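Local coordinates for autophagy-related protein 9 (Schizosaccharomyces pombe, PDB 7D0I), which scrambles phospholipids between membrane leaflets as a homotrimer with a solvated central pore, supplying membrane for the growing autophagosome, at residues Phe415-Phe420 with Leu621-Pro626; Leu509-Thr513 with Phe545-Ile549; Thr454-Thr458 with Ile479-Tyr483. The protein carries 1 engineered substitution. All blocks are in the same frame, centred on the assembly; numbering follows the deposited sequence.

Contact 1 (Phe415-Phe420 with Leu621-Pro626); sequences FIVAGF and LFFTFP
Two rings, F622 and F415, and L621 account for most of this contact between helix 412-425 and the end of helix 603-624. Residues 415-420 are regular alpha helix, with G419 N bonded to F415 O and F420 N to I416 O, both at 2.9 Å. Residues 621-624 widen into a pi-type turn before the chain runs on to P626. The nearest CA atoms are those of G419 and L621, 5.1 Å apart. F622 (chi1 -79°, chi2 -39°) reaches across to this glycine: G419 CA sits over its ring face, 4.0 Å from the centroid, in a CH-pi contact. An ideal CB on G419 would clash, 2.6 Å from F622 CE1, so the ring lies this close only because residue 419 lacks a side chain. I416 CD1 meets F622 CD1 at 3.8 Å, and F420 CD1 approaches F622 CZ to 3.4 Å, near that ring's plane. The contact packs the C-terminal part of helix 603-624, inferred to be an intramembrane helix of this ATG9 scramblase, against helix 412-425; helix 373-382 also touches F415, A418, L621 and F625. The CA-to-CB bond of F415 (m, chi2 -30°) points toward the other segment: F625 CB lies over the F415 ring face, 3.8 Å from the centroid, and P626 CG is 4.2 Å from F415 CB. L621 (mt) lays CD2 4.1 Å from F415 CD1, and both its methyls lie near A418 CB, CD1 at 4.3 Å and CD2 at 4.4 Å. No hydrogen bond crosses; F415 O and L621 O, 3.3 Å apart, are both acceptors.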
# COMPACT_ATOMS: atom_id res chain seq x y z
N PHE A 415 -35.43 -33.24 30.42
CA PHE A 415 -35.65 -31.92 31.00
C PHE A 415 -36.41 -32.03 32.31
O PHE A 415 -36.11 -31.30 33.26
CB PHE A 415 -36.41 -31.04 30.02
CG PHE A 415 -35.59 -30.56 28.86
CD1 PHE A 415 -34.23 -30.37 28.99
CD2 PHE A 415 -36.17 -30.30 27.64
CE1 PHE A 415 -33.48 -29.92 27.93
CE2 PHE A 415 -35.42 -29.86 26.58
CZ PHE A 415 -34.08 -29.67 26.72
N ILE A 416 -37.37 -32.94 32.40
CA ILE A 416 -38.15 -33.07 33.62
C ILE A 416 -37.29 -33.62 34.76
O ILE A 416 -37.36 -33.13 35.90
CB ILE A 416 -39.39 -33.94 33.37
CG1 ILE A 416 -40.34 -33.23 32.41
CG2 ILE A 416 -40.09 -34.26 34.67
CD1 ILE A 416 -40.75 -31.86 32.86
N VAL A 417 -36.48 -34.63 34.48
CA VAL A 417 -35.62 -35.20 35.52
C VAL A 417 -34.60 -34.17 35.99
O VAL A 417 -34.31 -34.06 37.19
CB VAL A 417 -34.94 -36.47 35.01
CG1 VAL A 417 -33.98 -37.01 36.05
CG2 VAL A 417 -35.97 -37.51 34.65
N ALA A 418 -34.03 -33.40 35.06
CA ALA A 418 -33.08 -32.38 35.45
C ALA A 418 -33.75 -31.28 36.26
O ALA A 418 -33.15 -30.74 37.20
CB ALA A 418 -32.39 -31.79 34.23
N GLY A 419 -34.98 -30.92 35.91
CA GLY A 419 -35.71 -29.96 36.72
C GLY A 419 -35.97 -30.47 38.12
O GLY A 419 -35.88 -29.72 39.09
N PHE A 420 -36.28 -31.76 38.25
CA PHE A 420 -36.48 -32.32 39.58
C PHE A 420 -35.20 -32.30 40.40
O PHE A 420 -35.21 -31.96 41.58
CB PHE A 420 -37.03 -33.75 39.49
CG PHE A 420 -38.51 -33.81 39.31
CD1 PHE A 420 -39.31 -32.74 39.67
CD2 PHE A 420 -39.12 -34.93 38.79
CE1 PHE A 420 -40.68 -32.79 39.51
CE2 PHE A 420 -40.48 -34.99 38.62
CZ PHE A 420 -41.26 -33.92 38.99
N LEU A 621 -36.35 -25.44 32.96
CA LEU A 621 -36.34 -26.88 32.72
C LEU A 621 -37.72 -27.51 32.85
O LEU A 621 -37.90 -28.65 32.42
CB LEU A 621 -35.37 -27.57 33.67
CG LEU A 621 -33.90 -27.24 33.45
CD1 LEU A 621 -33.11 -27.58 34.69
CD2 LEU A 621 -33.37 -28.01 32.27
N PHE A 622 -38.69 -26.81 33.44
CA PHE A 622 -40.03 -27.35 33.55
C PHE A 622 -41.01 -26.76 32.55
O PHE A 622 -41.93 -27.47 32.13
CB PHE A 622 -40.59 -27.11 34.95
CG PHE A 622 -40.09 -28.07 35.98
CD1 PHE A 622 -39.93 -29.40 35.68
CD2 PHE A 622 -39.79 -27.64 37.26
CE1 PHE A 622 -39.47 -30.29 36.62
CE2 PHE A 622 -39.33 -28.53 38.20
CZ PHE A 622 -39.17 -29.85 37.89
N PHE A 623 -40.84 -25.51 32.14
CA PHE A 623 -41.90 -24.87 31.37
C PHE A 623 -41.47 -24.39 30.00
O PHE A 623 -42.24 -24.52 29.05
CB PHE A 623 -42.47 -23.69 32.17
CG PHE A 623 -42.96 -24.09 33.53
CD1 PHE A 623 -42.25 -23.74 34.67
CD2 PHE A 623 -44.12 -24.82 33.68
CE1 PHE A 623 -42.70 -24.11 35.92
CE2 PHE A 623 -44.57 -25.19 34.92
CZ PHE A 623 -43.86 -24.84 36.04
N THR A 624 -40.27 -23.84 29.85
CA THR A 624 -39.86 -23.33 28.54
C THR A 624 -39.05 -24.33 27.74
O THR A 624 -39.11 -24.31 26.51
CB THR A 624 -39.06 -22.04 28.68
OG1 THR A 624 -37.76 -22.35 29.19
CG2 THR A 624 -39.75 -21.09 29.63
N PHE A 625 -38.27 -25.19 28.40
CA PHE A 625 -37.42 -26.11 27.65
C PHE A 625 -38.20 -27.25 27.01
O PHE A 625 -37.96 -27.55 25.84
CB PHE A 625 -36.29 -26.64 28.54
CG PHE A 625 -35.13 -25.70 28.67
CD1 PHE A 625 -35.12 -24.49 28.01
CD2 PHE A 625 -34.05 -26.03 29.46
CE1 PHE A 625 -34.06 -23.64 28.13
CE2 PHE A 625 -32.99 -25.17 29.59
CZ PHE A 625 -32.99 -23.98 28.93
N PRO A 626 -39.12 -27.93 27.71
CA PRO A 626 -39.85 -29.01 27.03
C PRO A 626 -40.61 -28.55 25.80
O PRO A 626 -40.58 -29.24 24.77
CB PRO A 626 -40.80 -29.52 28.13
CG PRO A 626 -40.10 -29.22 29.38
CD PRO A 626 -39.45 -27.89 29.14

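Contact 2 (Leu509-Thr513 with Phe545-Ile549)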
# COMPACT_ATOMS: atom_id res chain seq x y z
N LEU A 509 -20.51 28.42 45.12
CA LEU A 509 -19.73 28.05 46.30
C LEU A 509 -18.32 28.61 46.22
O LEU A 509 -17.74 28.96 47.26
CB LEU A 509 -19.69 26.53 46.44
CG LEU A 509 -21.06 25.86 46.44
CD1 LEU A 509 -20.91 24.35 46.48
CD2 LEU A 509 -21.92 26.34 47.60
N GLY A 510 -17.75 28.73 45.02
CA GLY A 510 -16.44 29.33 44.89
C GLY A 510 -16.44 30.81 45.20
O GLY A 510 -15.49 31.33 45.78
N SER A 511 -17.51 31.51 44.82
CA SER A 511 -17.63 32.91 45.20
C SER A 511 -17.71 33.06 46.72
O SER A 511 -17.01 33.90 47.32
CB SER A 511 -18.85 33.53 44.53
OG SER A 511 -20.01 32.76 44.81
N PHE A 512 -18.55 32.25 47.36
CA PHE A 512 -18.64 32.27 48.82
C PHE A 512 -17.29 32.00 49.45
O PHE A 512 -16.86 32.72 50.37
CB PHE A 512 -19.67 31.25 49.30
CG PHE A 512 -21.09 31.64 49.06
CD1 PHE A 512 -21.44 32.97 48.93
CD2 PHE A 512 -22.07 30.68 48.97
CE1 PHE A 512 -22.75 33.32 48.70
CE2 PHE A 512 -23.38 31.03 48.74
CZ PHE A 512 -23.72 32.35 48.61
N THR A 513 -16.59 30.97 48.98
CA THR A 513 -15.31 30.60 49.56
C THR A 513 -14.27 31.69 49.34
O THR A 513 -13.44 31.95 50.21
CB THR A 513 -14.84 29.27 48.98
OG1 THR A 513 -15.70 28.22 49.43
CG2 THR A 513 -13.41 28.97 49.40
N PHE A 545 -17.93 23.92 52.16
CA PHE A 545 -17.88 24.39 50.79
C PHE A 545 -16.73 23.76 50.02
O PHE A 545 -16.87 23.43 48.85
CB PHE A 545 -17.77 25.92 50.76
CG PHE A 545 -19.04 26.60 51.16
CD1 PHE A 545 -20.25 25.96 51.07
CD2 PHE A 545 -19.01 27.90 51.63
CE1 PHE A 545 -21.42 26.58 51.44
CE2 PHE A 545 -20.18 28.53 52.01
CZ PHE A 545 -21.38 27.88 51.91
N GLY A 546 -15.58 23.57 50.67
CA GLY A 546 -14.50 22.84 50.03
C GLY A 546 -14.91 21.43 49.65
O GLY A 546 -14.61 20.96 48.56
N SER A 547 -15.63 20.75 50.55
CA SER A 547 -16.11 19.41 50.25
C SER A 547 -17.07 19.41 49.07
O SER A 547 -16.96 18.59 48.16
CB SER A 547 -16.78 18.81 51.49
OG SER A 547 -15.89 18.82 52.59
N LEU A 548 -18.03 20.34 49.07
CA LEU A 548 -19.01 20.39 47.99
C LEU A 548 -18.36 20.74 46.66
O LEU A 548 -18.75 20.19 45.61
CB LEU A 548 -20.12 21.38 48.33
CG LEU A 548 -21.10 20.94 49.41
CD1 LEU A 548 -22.01 22.08 49.80
CD2 LEU A 548 -21.92 19.76 48.92
N ILE A 549 -17.37 21.62 46.67
CA ILE A 549 -16.69 21.99 45.44
C ILE A 549 -15.85 20.82 44.93
O ILE A 549 -15.78 20.58 43.72
CB ILE A 549 -15.84 23.25 45.65
CG1 ILE A 549 -16.75 24.46 45.87
CG2 ILE A 549 -14.94 23.50 44.47
CD1 ILE A 549 -16.00 25.74 46.14
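This is an antiparallel pair of transmembrane helices, 496-520 and 538-555, consecutive in the chain. In these short segments the axes run at 150° and approach to 9.9 Å, and L509 and F545 have the nearest CA atoms, 6.1 Å apart. Two large knobs interlock. F545 pushes its side chain among L509, F512 and T513: its CD1 is 3.9 Å from L509 CD2 and its CE2 is 3.9 Å from F512 CB. In return L509 fits among F545, L548 and I549, with its CD1 3.6 Å from L548 CB and its CB 3.6 Å from I549 CG1. The tip of I549 lies against the backbone at G510, CD1 3.6 Å from G510 N. The F512 and F545 rings lie at 28° to each other but are slid apart, centroids 5.9 Å distant, so they hardly overlap. F512 also meets F219 of a second subunit, and N443 of that subunit packs on T513 and I549, so the helix pair is packed against a neighbouring protomer. T513 keeps its hydroxyl within its own helix, OG1 donating to L509 O at 3.1 Å, and that same OG1 rests 3.4 Å from F545 CB.

Contact 3 (Thr454-Thr458 with Ile479-Tyr483); sequences TRRYT and INDSY
Residues 455-457 form an extended strand (phi/psi -101/145, -141/162 and -76/137), while 479-483 leave the end of helix 472-480 through a type I beta turn from N480 to Y483. S482 N bonds to I479 O at 3.0 Å, and Y483 N makes only a weak bond to N480 O at 3.5 Å. The nearest CA atoms belong to R456 and Y483, 7.7 Å apart, so side chains bridge the gap. Y483 (chi1 -79°) lies between R456 on one side of its ring and Y457 on the other. R456, with chi1 and chi2 both m and chi3 t, folds its guanidinium over the ring face in a cation-pi contact, CZ 4.6 Å from the centroid and 6° off the normal; its NH1 also bonds weakly to R455 O at 2.8 Å. The strand pairs antiparallel with 600-602 in a small two-stranded sheet, in a region inferred to be cytoplasmic, and the contact also meets a third subunit, whose T560 packs on R456 and Y483. Y457 (chi1 -63°, chi2 -72°) points across to the turn: its OH donates a very short 2.4 Å hydrogen bond to S482 OG. The Y457 and Y483 rings are inclined at 29°, centroids 4.9 Å apart, but slid so that they barely overlap. Y457 CD2 is 3.3 Å from Y483 OH and 3.9 Å from I479 CG2.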
# COMPACT_ATOMS: atom_id res chain seq x y z
N THR A 454 -17.31 -1.57 38.85
CA THR A 454 -16.58 -2.41 37.91
C THR A 454 -17.58 -3.18 37.06
O THR A 454 -18.36 -3.97 37.58
CB THR A 454 -15.66 -3.37 38.65
OG1 THR A 454 -14.55 -2.64 39.18
CG2 THR A 454 -15.16 -4.43 37.72
N ARG A 455 -17.55 -2.93 35.76
CA ARG A 455 -18.49 -3.56 34.85
C ARG A 455 -17.84 -4.72 34.12
O ARG A 455 -16.64 -4.69 33.81
CB ARG A 455 -19.02 -2.54 33.85
CG ARG A 455 -19.76 -1.39 34.49
CD ARG A 455 -20.07 -0.30 33.49
NE ARG A 455 -21.31 -0.54 32.77
CZ ARG A 455 -22.46 0.05 33.07
NH1 ARG A 455 -22.51 0.91 34.07
NH2 ARG A 455 -23.55 -0.22 32.38
N ARG A 456 -18.64 -5.75 33.86
CA ARG A 456 -18.22 -6.94 33.16
C ARG A 456 -19.34 -7.38 32.24
O ARG A 456 -20.49 -6.96 32.41
CB ARG A 456 -17.87 -8.07 34.14
CG ARG A 456 -16.67 -7.78 35.02
CD ARG A 456 -15.38 -8.09 34.31
NE ARG A 456 -14.21 -7.72 35.09
CZ ARG A 456 -13.57 -6.56 34.96
NH1 ARG A 456 -13.99 -5.66 34.08
NH2 ARG A 456 -12.51 -6.31 35.71
N TYR A 457 -19.02 -8.21 31.27
CA TYR A 457 -20.04 -8.74 30.38
C TYR A 457 -20.83 -9.83 31.08
O TYR A 457 -20.26 -10.68 31.77
CB TYR A 457 -19.42 -9.30 29.10
CG TYR A 457 -18.70 -8.29 28.25
CD1 TYR A 457 -19.39 -7.34 27.53
CD2 TYR A 457 -17.33 -8.30 28.15
CE1 TYR A 457 -18.74 -6.42 26.76
CE2 TYR A 457 -16.67 -7.39 27.38
CZ TYR A 457 -17.38 -6.45 26.69
OH TYR A 457 -16.71 -5.54 25.92
N THR A 458 -22.14 -9.81 30.90
CA THR A 458 -22.98 -10.85 31.47
C THR A 458 -22.68 -12.19 30.80
O THR A 458 -22.20 -12.23 29.67
CB THR A 458 -24.45 -10.50 31.30
OG1 THR A 458 -24.78 -10.49 29.91
CG2 THR A 458 -24.73 -9.14 31.87
N ILE A 479 -11.74 -10.70 24.53
CA ILE A 479 -12.74 -10.06 25.38
C ILE A 479 -12.08 -9.22 26.46
O ILE A 479 -12.53 -8.12 26.75
CB ILE A 479 -13.69 -11.12 25.98
CG1 ILE A 479 -14.74 -11.51 24.96
CG2 ILE A 479 -14.35 -10.61 27.23
CD1 ILE A 479 -15.42 -10.35 24.29
N ASN A 480 -10.99 -9.71 27.06
CA ASN A 480 -10.25 -8.89 28.01
C ASN A 480 -9.66 -7.66 27.34
O ASN A 480 -9.58 -6.60 27.95
CB ASN A 480 -9.14 -9.70 28.67
CG ASN A 480 -9.68 -10.77 29.58
OD1 ASN A 480 -10.77 -10.64 30.13
ND2 ASN A 480 -8.92 -11.84 29.75
N ASP A 481 -9.24 -7.78 26.09
CA ASP A 481 -8.73 -6.63 25.36
C ASP A 481 -9.82 -5.67 24.93
O ASP A 481 -9.54 -4.75 24.17
CB ASP A 481 -7.93 -7.09 24.15
CG ASP A 481 -6.51 -7.47 24.49
OD1 ASP A 481 -5.96 -6.91 25.47
OD2 ASP A 481 -5.93 -8.32 23.78
N SER A 482 -11.05 -5.87 25.39
CA SER A 482 -12.17 -5.02 25.02
C SER A 482 -12.74 -4.22 26.17
O SER A 482 -13.59 -3.36 25.95
CB SER A 482 -13.30 -5.86 24.42
OG SER A 482 -14.55 -5.33 24.79
N TYR A 483 -12.32 -4.50 27.40
CA TYR A 483 -12.89 -3.80 28.54
C TYR A 483 -12.46 -2.35 28.59
O TYR A 483 -13.23 -1.50 29.04
CB TYR A 483 -12.52 -4.51 29.84
CG TYR A 483 -13.34 -5.74 30.11
CD1 TYR A 483 -14.71 -5.66 30.23
CD2 TYR A 483 -12.75 -6.96 30.28
CE1 TYR A 483 -15.46 -6.76 30.49
CE2 TYR A 483 -13.49 -8.07 30.54
CZ TYR A 483 -14.84 -7.97 30.64
OH TYR A 483 -15.59 -9.08 30.90

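How the contacts relate
Contacts 1 and 3 do not touch (centres 32 Å apart, nearest atoms about 16 Å), but helix 603-624 runs from one to the other, starting beside strand 455-457's partner, 600-602, and ending in contact 1. Bound LMN detergent lies near both, about 6 Å from the side chain of A418 and about 8 Å from that of R456; helix 603-624 itself contributes L607 and E610 to an LMN pocket. Contact 2 stands well away, about 49 Å from contact 1 and about 22 Å from contact 3 by nearest atoms. Along the chain contact 3 precedes contact 2, both nested inside the loop that contact 1 closes, and each meets a different neighbouring subunit.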